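Local coordinates for protein TssK C (Escherichia coli, PDB 5M2Y) that forms part of the type VI secretion baseplate and, probably through this C-terminal domain, docks it onto the membrane complex, at residues 32-38 and 117-123; 50-56 and 108-114; 69-75 and 90-96. All coordinates share one frame; numbering follows the deposited sequence.

The chain runs from strand 3-11 through strand 14-18 into strand 28-35, where contact 1 opens. Its partner, strand 121-128, comes almost at the C terminus, so contact 1 closes the widest loop. Inside that loop, contact 2 joins the short strand 52-54, which follows helix 40-50, to strand 108-112. Contact 3, innermost, pairs strand 70-75 with strand 89-95. The three loops are nested, and none cross. All belong to one antiparallel sheet: contact 1 lies within it, whereas contacts 2 and 3 hold the strands that are outermost within this chain. Side chains join them, with Leu122 meeting Thr113, Val34 meeting Phe91, and Ala53 meeting Val70.

Contact 1 (32-38 and 117-123); sequences LSVRSSM and LGDVKLE
Arg35 and Lys121 run alongside each other from a hydrogen-bonded pair of an antiparallel β sheet in which strand 28-35 neighbours strand 121-128. Their aliphatic parts touch, Arg35 CG standing 3.6 Å from Lys121 CB; long chains suit this partly exposed face because apolar shafts can pack while the charged ends part. Lys121 NZ turns to Leu122 O, 2.8 Å away. Arg35 leaves with CG between its backbone N and carbonyl carbon (chi1 54°), and a bend at chi3 (71°) swings the guanidinium edge toward Glu123. The guanidinium and carboxylate planes are 87° apart, and the salt bridge is long, with Arg35 NH2 3.7 Å from Glu123 OE1. Asn88 fixes the group further back, bonding both Arg35 NE and Ser33 OG.

The other face is apolar, suiting branched side chains. Val34 CG1 meets Val120 CG2 at 3.6 Å and Leu122 CD1 at 4.2 Å; helix 40-50 packs on Val34 through Leu43 and Phe47, while Trp15 and Thr113 meet Leu122. Beyond the strands, Met38 SD lies 4.1 Å from Leu117 CD2. On the face of Arg35 and Glu123, one water bridges the strands, donating to Ser33 O at 2.7 Å and to Lys121 O at 2.9 Å.

Contact 2 (50-56 and 108-114); sequences LCKAGSP and RCTFYTP
Arg108 reaches across to Pro56 at one end of an antiparallel pairing of the short strand 52-54, last in the strand order of this chain's sheet, with strand 108-112. Its CB heads toward 50-56, and CG stands opposite the backbone N (chi1 -166°). CB, CG and CD make an aliphatic arm; a turn at chi3 (69°) then brings the flat head beside the Pro56 carbonyl. NE passes 3.7 Å from Pro56 O. At the tip, Arg108 NH2 donates to Pro56 O at 3.2 Å; the oxygen lies near the guanidinium plane, whereas the nitrogen sits well above the carbonyl plane. NH2 also makes a weak bond to a water that donates to Ser55 O, and NH1 forms a salt bridge with Glu16 of strand 14-18. Arginine suits the place because its fanned N-H groups serve carbonyl, water and carboxylate together.

Pro56, whose CB rests 3.3 Å from Arg108 O, turns an apolar ring to Ala102, Met103 and Ala106 of helix 97-106. Along the strands, Lys52 and Tyr112 exchange two backbone bonds, Tyr112 N to Lys52 O measuring 2.8 Å. Gly54 N donates to Thr110 O at 2.9 Å. Gly54 has no side chain to obstruct its neighbour, and Thr110 OG1 comes within 3.1 Å of Gly54 CA; a water joins that hydroxyl to Ser55 O. On the buried face, Cys51 SG contributes a compact sulfur, oblique to the Phe111 ring and 5.4 Å from its centroid. At the far end, Leu50 CB lies 3.8 Å from Pro114 CG.

Contact 3 (69-75 and 90-96); sequences GVIIRPV and YFALDLS
Gly69 O accepts a bond from Ser96 N at 2.9 Å, beginning an antiparallel pairing in which strand 70-75, outermost in the sheet of this chain, lies along strand 89-95. Glycine adopts a positive phi readily, as here, while Ser96 is an N-cap, its OG bonded to Ala99 N of helix 97-106. Val70 comes next and lies beside Leu95, Val70 CG2 being 3.8 Å from Leu95 CD2, and helix 97-106 packs on both, Ala99 on Val70 and Met103 on Leu95.

Ile71 exchanges backbone bonds with Asp94, and its CG2 sits over the centre of the Arg73 guanidinium, 3.8 Å above the plane. Ile72 faces the core, where a β-branched residue can reach two neighbours at once: Ile72 CG2 meets Phe91 CB at 3.6 Å, and CG1 runs alongside Leu93. Phe47 of helix 40-50 packs against it.

Arg73, on the same face as Ile71, extends from CG to NE and meets Asp94 with the edge that carries NE and NH2. Arg73 NE and NH2 both donate to Asp94 OD2, each at 2.9 Å, NE on the anti lone pair and NH2 from 26° out of the carboxylate plane. The two flat groups are turned 53° apart.

Pro74 lacks an N-H but occupies a non-hydrogen-bonded position, where pairing with this neighbour needs none; Pro74 CA lies 3.6 Å from Phe91 CD2. Val75 spreads its two methyls over Ala92 and Tyr90, with Val75 CG2 3.7 Å from Tyr90 CB. Beyond it, a water accepts from Tyr90 N at 2.9 Å and lies near Val75 O.

Contact 1 (32-38 and 117-123)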
# COMPACT_ATOMS: atom_id res chain seq x y z
N LEU A 32 -0.81 2.16 -4.31
CA LEU A 32 -1.98 1.33 -4.05
C LEU A 32 -3.07 1.67 -5.06
O LEU A 32 -3.30 2.84 -5.38
CB LEU A 32 -2.50 1.58 -2.62
CG LEU A 32 -1.72 0.97 -1.47
CD1 LEU A 32 -2.21 1.52 -0.13
CD2 LEU A 32 -1.76 -0.56 -1.50
N SER A 33 -3.72 0.63 -5.58
CA SER A 33 -4.87 0.77 -6.49
C SER A 33 -6.04 0.24 -5.67
O SER A 33 -5.95 -0.85 -5.11
CB SER A 33 -4.66 -0.03 -7.77
OG SER A 33 -5.86 -0.16 -8.50
N VAL A 34 -7.08 1.07 -5.49
CA VAL A 34 -8.20 0.75 -4.60
C VAL A 34 -9.55 0.81 -5.29
O VAL A 34 -9.85 1.77 -5.98
CB VAL A 34 -8.19 1.70 -3.36
CG1 VAL A 34 -9.18 1.25 -2.29
CG2 VAL A 34 -6.79 1.86 -2.77
N ARG A 35 -10.35 -0.22 -5.06
CA ARG A 35 -11.73 -0.26 -5.52
C ARG A 35 -12.57 -0.53 -4.29
O ARG A 35 -12.15 -1.23 -3.37
CB ARG A 35 -11.98 -1.28 -6.64
CG ARG A 35 -11.56 -2.69 -6.35
CD ARG A 35 -11.57 -3.52 -7.62
NE ARG A 35 -10.48 -3.14 -8.53
CZ ARG A 35 -9.28 -3.71 -8.53
NH1 ARG A 35 -8.99 -4.67 -7.67
NH2 ARG A 35 -8.36 -3.32 -9.40
N SER A 36 -13.72 0.10 -4.26
CA SER A 36 -14.61 -0.01 -3.13
C SER A 36 -16.06 0.25 -3.50
O SER A 36 -16.33 0.82 -4.55
CB SER A 36 -14.17 0.96 -2.05
OG SER A 36 -14.79 0.56 -0.86
N SER A 37 -16.99 -0.15 -2.63
CA SER A 37 -18.43 0.10 -2.79
C SER A 37 -18.71 1.57 -2.38
O SER A 37 -19.77 2.10 -2.66
CB SER A 37 -19.24 -0.88 -1.95
OG SER A 37 -18.81 -0.88 -0.60
N MET A 38 -17.72 2.21 -1.72
CA MET A 38 -17.76 3.62 -1.30
C MET A 38 -17.65 4.50 -2.55
O MET A 38 -16.84 4.19 -3.44
CB MET A 38 -16.56 3.89 -0.38
CG MET A 38 -16.52 5.26 0.24
SD MET A 38 -15.06 5.45 1.25
CE MET A 38 -15.51 6.75 2.19
N LEU A 117 -14.75 1.28 5.03
CA LEU A 117 -14.37 1.43 3.64
C LEU A 117 -15.24 0.60 2.74
O LEU A 117 -15.23 0.82 1.56
CB LEU A 117 -12.88 1.09 3.40
CG LEU A 117 -11.86 2.18 3.76
CD1 LEU A 117 -10.46 1.64 3.75
CD2 LEU A 117 -11.95 3.36 2.82
N GLY A 118 -16.03 -0.31 3.30
CA GLY A 118 -16.93 -1.17 2.55
C GLY A 118 -16.23 -2.38 1.98
O GLY A 118 -15.22 -2.83 2.52
N ASP A 119 -16.74 -2.84 0.84
CA ASP A 119 -16.20 -3.99 0.12
C ASP A 119 -14.93 -3.54 -0.61
O ASP A 119 -14.91 -3.46 -1.84
CB ASP A 119 -17.26 -4.53 -0.86
CG ASP A 119 -17.08 -5.99 -1.21
OD1 ASP A 119 -15.92 -6.44 -1.34
OD2 ASP A 119 -18.10 -6.68 -1.40
N VAL A 120 -13.83 -3.33 0.14
CA VAL A 120 -12.58 -2.82 -0.41
C VAL A 120 -11.67 -3.92 -1.01
O VAL A 120 -11.60 -5.04 -0.52
CB VAL A 120 -11.84 -1.93 0.64
CG1 VAL A 120 -11.29 -2.77 1.78
CG2 VAL A 120 -10.74 -1.07 -0.00
N LYS A 121 -11.02 -3.57 -2.12
CA LYS A 121 -10.03 -4.41 -2.77
C LYS A 121 -8.81 -3.56 -3.09
O LYS A 121 -8.93 -2.47 -3.64
CB LYS A 121 -10.58 -5.19 -3.99
CG LYS A 121 -9.57 -5.99 -4.84
CD LYS A 121 -8.68 -6.97 -4.08
CE LYS A 121 -7.53 -7.40 -4.94
NZ LYS A 121 -6.39 -7.93 -4.16
N LEU A 122 -7.65 -4.05 -2.66
CA LEU A 122 -6.35 -3.40 -2.81
C LEU A 122 -5.41 -4.17 -3.72
O LEU A 122 -5.33 -5.39 -3.65
CB LEU A 122 -5.66 -3.32 -1.45
CG LEU A 122 -5.95 -2.18 -0.49
CD1 LEU A 122 -7.41 -1.97 -0.20
CD2 LEU A 122 -5.06 -2.30 0.75
N GLU A 123 -4.63 -3.44 -4.50
CA GLU A 123 -3.55 -4.00 -5.31
C GLU A 123 -2.33 -3.10 -5.09
O GLU A 123 -2.49 -1.88 -5.02
CB GLU A 123 -3.94 -4.12 -6.79
CG GLU A 123 -4.99 -5.19 -7.03
CD GLU A 123 -5.27 -5.53 -8.49
OE1 GLU A 123 -4.95 -4.71 -9.37
OE2 GLU A 123 -5.82 -6.62 -8.74
O HOH W 1 -7.57 -2.76 -6.22

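Contact 2 (50-56 and 108-114)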
# COMPACT_ATOMS: atom_id res chain seq x y z
N LEU A 50 -8.11 6.50 6.57
CA LEU A 50 -8.66 5.22 7.03
C LEU A 50 -7.66 4.07 6.92
O LEU A 50 -7.59 3.26 7.83
CB LEU A 50 -9.95 4.87 6.30
CG LEU A 50 -11.16 5.75 6.65
CD1 LEU A 50 -12.28 5.52 5.70
CD2 LEU A 50 -11.63 5.49 8.07
N CYS A 51 -6.91 4.01 5.81
CA CYS A 51 -5.93 2.95 5.61
C CYS A 51 -4.69 3.24 6.42
O CYS A 51 -4.16 4.35 6.35
CB CYS A 51 -5.61 2.78 4.12
SG CYS A 51 -4.42 1.47 3.77
N LYS A 52 -4.23 2.24 7.17
CA LYS A 52 -3.04 2.39 8.00
C LYS A 52 -2.04 1.30 7.70
O LYS A 52 -2.40 0.13 7.64
CB LYS A 52 -3.42 2.35 9.49
CG LYS A 52 -4.42 3.41 9.92
CD LYS A 52 -3.74 4.70 10.36
CE LYS A 52 -4.90 5.58 10.79
NZ LYS A 52 -4.86 6.97 10.35
N ALA A 53 -0.77 1.68 7.53
CA ALA A 53 0.29 0.71 7.32
C ALA A 53 0.63 0.09 8.68
O ALA A 53 0.72 0.79 9.69
CB ALA A 53 1.51 1.40 6.75
N GLY A 54 0.75 -1.22 8.69
CA GLY A 54 1.08 -1.97 9.90
C GLY A 54 2.57 -2.16 10.02
O GLY A 54 3.32 -2.04 9.05
N SER A 55 3.02 -2.42 11.23
CA SER A 55 4.42 -2.61 11.46
C SER A 55 4.84 -3.93 10.85
O SER A 55 4.25 -4.92 11.14
CB SER A 55 4.70 -2.68 12.94
OG SER A 55 6.05 -2.86 13.19
N PRO A 56 5.87 -3.90 10.02
CA PRO A 56 6.36 -5.11 9.40
C PRO A 56 7.34 -5.87 10.32
O PRO A 56 7.66 -6.99 10.01
CB PRO A 56 7.13 -4.61 8.19
CG PRO A 56 7.55 -3.27 8.54
CD PRO A 56 6.58 -2.72 9.53
N ARG A 108 8.37 -7.58 4.04
CA ARG A 108 6.93 -7.58 4.16
C ARG A 108 6.31 -6.21 4.37
O ARG A 108 6.93 -5.31 4.93
CB ARG A 108 6.61 -8.43 5.40
CG ARG A 108 5.18 -8.87 5.58
CD ARG A 108 5.15 -9.85 6.73
NE ARG A 108 5.42 -9.23 8.01
CZ ARG A 108 4.52 -9.07 8.99
NH1 ARG A 108 3.27 -9.49 8.81
NH2 ARG A 108 4.88 -8.51 10.12
N CYS A 109 5.04 -6.09 3.97
CA CYS A 109 4.26 -4.89 4.24
C CYS A 109 2.83 -5.30 4.57
O CYS A 109 2.36 -6.33 4.08
CB CYS A 109 4.33 -3.90 3.09
SG CYS A 109 3.60 -4.49 1.55
N THR A 110 2.16 -4.53 5.42
CA THR A 110 0.79 -4.81 5.81
C THR A 110 -0.03 -3.54 5.79
O THR A 110 0.50 -2.47 6.06
CB THR A 110 0.68 -5.47 7.19
OG1 THR A 110 1.07 -4.55 8.19
CG2 THR A 110 1.50 -6.75 7.33
N PHE A 111 -1.31 -3.67 5.46
CA PHE A 111 -2.23 -2.54 5.43
C PHE A 111 -3.53 -2.91 6.09
O PHE A 111 -4.07 -3.99 5.85
CB PHE A 111 -2.51 -2.05 4.00
CG PHE A 111 -1.27 -1.73 3.21
CD1 PHE A 111 -0.70 -0.47 3.27
CD2 PHE A 111 -0.66 -2.70 2.43
CE1 PHE A 111 0.46 -0.18 2.56
CE2 PHE A 111 0.50 -2.42 1.71
CZ PHE A 111 1.05 -1.16 1.77
N TYR A 112 -4.01 -2.01 6.92
CA TYR A 112 -5.28 -2.16 7.60
C TYR A 112 -6.29 -1.34 6.83
O TYR A 112 -6.06 -0.17 6.55
CB TYR A 112 -5.17 -1.66 9.05
CG TYR A 112 -6.50 -1.41 9.72
CD1 TYR A 112 -7.37 -2.46 9.99
CD2 TYR A 112 -6.88 -0.13 10.09
CE1 TYR A 112 -8.59 -2.24 10.60
CE2 TYR A 112 -8.10 0.10 10.72
CZ TYR A 112 -8.95 -0.96 10.96
OH TYR A 112 -10.15 -0.77 11.62
N THR A 113 -7.42 -1.97 6.51
CA THR A 113 -8.52 -1.29 5.86
C THR A 113 -9.75 -1.53 6.73
O THR A 113 -10.18 -2.67 6.83
CB THR A 113 -8.72 -1.77 4.42
OG1 THR A 113 -8.93 -3.18 4.39
CG2 THR A 113 -7.56 -1.40 3.49
N PRO A 114 -10.28 -0.49 7.42
CA PRO A 114 -11.46 -0.71 8.28
C PRO A 114 -12.69 -1.08 7.48
O PRO A 114 -12.76 -0.77 6.29
CB PRO A 114 -11.64 0.65 8.97
CG PRO A 114 -11.01 1.63 8.06
CD PRO A 114 -9.87 0.92 7.43
O HOH W 2 3.98 -2.26 6.38
O HOH W 3 1.44 -5.51 10.67
O HOH W 4 4.80 -7.18 12.64

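Contact 3 (69-75 and 90-96)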
# COMPACT_ATOMS: atom_id res chain seq x y z
N GLY A 69 5.50 7.03 9.49
CA GLY A 69 6.22 7.55 8.34
C GLY A 69 5.66 7.12 6.99
O GLY A 69 6.38 7.15 5.98
N VAL A 70 4.39 6.69 6.98
CA VAL A 70 3.70 6.29 5.77
C VAL A 70 2.60 7.32 5.51
O VAL A 70 1.69 7.46 6.32
CB VAL A 70 3.15 4.85 5.85
CG1 VAL A 70 2.48 4.43 4.54
CG2 VAL A 70 4.24 3.86 6.23
N ILE A 71 2.74 8.08 4.42
CA ILE A 71 1.75 9.08 4.05
C ILE A 71 1.13 8.59 2.76
O ILE A 71 1.83 8.38 1.78
CB ILE A 71 2.31 10.51 3.92
CG1 ILE A 71 2.99 10.96 5.20
CG2 ILE A 71 1.19 11.50 3.54
CD1 ILE A 71 3.91 12.20 5.04
N ILE A 72 -0.18 8.37 2.78
CA ILE A 72 -0.92 7.92 1.61
C ILE A 72 -1.42 9.16 0.90
O ILE A 72 -2.14 9.96 1.49
CB ILE A 72 -2.04 6.92 2.02
CG1 ILE A 72 -1.41 5.64 2.63
CG2 ILE A 72 -2.92 6.59 0.82
CD1 ILE A 72 -2.41 4.68 3.30
N ARG A 73 -1.00 9.35 -0.35
CA ARG A 73 -1.42 10.53 -1.10
C ARG A 73 -2.22 10.15 -2.34
O ARG A 73 -1.74 9.34 -3.13
CB ARG A 73 -0.21 11.37 -1.55
CG ARG A 73 0.72 11.77 -0.44
CD ARG A 73 1.64 12.89 -0.89
NE ARG A 73 2.69 13.16 0.10
CZ ARG A 73 2.55 14.03 1.09
NH1 ARG A 73 1.44 14.73 1.24
NH2 ARG A 73 3.55 14.21 1.94
N PRO A 74 -3.40 10.76 -2.55
CA PRO A 74 -4.15 10.45 -3.77
C PRO A 74 -3.39 11.01 -4.97
O PRO A 74 -2.79 12.08 -4.89
CB PRO A 74 -5.49 11.14 -3.56
CG PRO A 74 -5.21 12.25 -2.65
CD PRO A 74 -4.12 11.76 -1.73
N VAL A 75 -3.34 10.23 -6.05
CA VAL A 75 -2.64 10.62 -7.27
C VAL A 75 -3.61 10.57 -8.45
O VAL A 75 -4.60 9.83 -8.41
CB VAL A 75 -1.36 9.79 -7.56
CG1 VAL A 75 -0.29 10.01 -6.49
CG2 VAL A 75 -1.68 8.31 -7.68
N TYR A 90 -6.22 5.72 -7.14
CA TYR A 90 -4.79 5.45 -6.99
C TYR A 90 -4.16 6.32 -5.94
O TYR A 90 -4.55 7.48 -5.77
CB TYR A 90 -4.06 5.52 -8.34
CG TYR A 90 -4.62 4.52 -9.33
CD1 TYR A 90 -5.74 4.82 -10.10
CD2 TYR A 90 -4.08 3.26 -9.46
CE1 TYR A 90 -6.29 3.89 -10.98
CE2 TYR A 90 -4.61 2.32 -10.33
CZ TYR A 90 -5.72 2.64 -11.09
OH TYR A 90 -6.27 1.71 -11.95
N PHE A 91 -3.23 5.74 -5.18
CA PHE A 91 -2.55 6.43 -4.10
C PHE A 91 -1.09 6.09 -4.06
O PHE A 91 -0.73 4.94 -4.23
CB PHE A 91 -3.18 6.07 -2.75
CG PHE A 91 -4.66 6.29 -2.63
CD1 PHE A 91 -5.55 5.31 -3.04
CD2 PHE A 91 -5.18 7.47 -2.12
CE1 PHE A 91 -6.94 5.53 -2.98
CE2 PHE A 91 -6.56 7.68 -2.04
CZ PHE A 91 -7.44 6.71 -2.47
N ALA A 92 -0.25 7.08 -3.82
CA ALA A 92 1.17 6.85 -3.66
C ALA A 92 1.47 6.65 -2.20
O ALA A 92 0.84 7.26 -1.35
CB ALA A 92 1.95 8.05 -4.16
N LEU A 93 2.45 5.79 -1.91
CA LEU A 93 2.93 5.63 -0.56
C LEU A 93 4.16 6.53 -0.44
O LEU A 93 5.18 6.28 -1.08
CB LEU A 93 3.29 4.18 -0.24
CG LEU A 93 2.18 3.14 -0.31
CD1 LEU A 93 2.71 1.80 0.16
CD2 LEU A 93 0.96 3.54 0.53
N ASP A 94 4.02 7.62 0.31
CA ASP A 94 5.11 8.56 0.54
C ASP A 94 5.77 8.03 1.82
O ASP A 94 5.27 8.26 2.93
CB ASP A 94 4.59 10.00 0.70
CG ASP A 94 5.68 11.06 0.74
OD1 ASP A 94 6.87 10.69 0.80
OD2 ASP A 94 5.35 12.26 0.74
N LEU A 95 6.85 7.27 1.64
CA LEU A 95 7.56 6.63 2.74
C LEU A 95 8.75 7.42 3.26
O LEU A 95 9.53 7.96 2.47
CB LEU A 95 8.03 5.24 2.33
CG LEU A 95 6.96 4.26 1.76
CD1 LEU A 95 7.61 3.01 1.16
CD2 LEU A 95 5.91 3.91 2.81
N SER A 96 8.89 7.46 4.58
CA SER A 96 10.05 8.05 5.25
C SER A 96 11.21 7.07 5.03
O SER A 96 10.99 5.94 4.60
CB SER A 96 9.78 8.22 6.74
OG SER A 96 9.76 6.99 7.43
O HOH W 5 -6.82 8.15 -8.64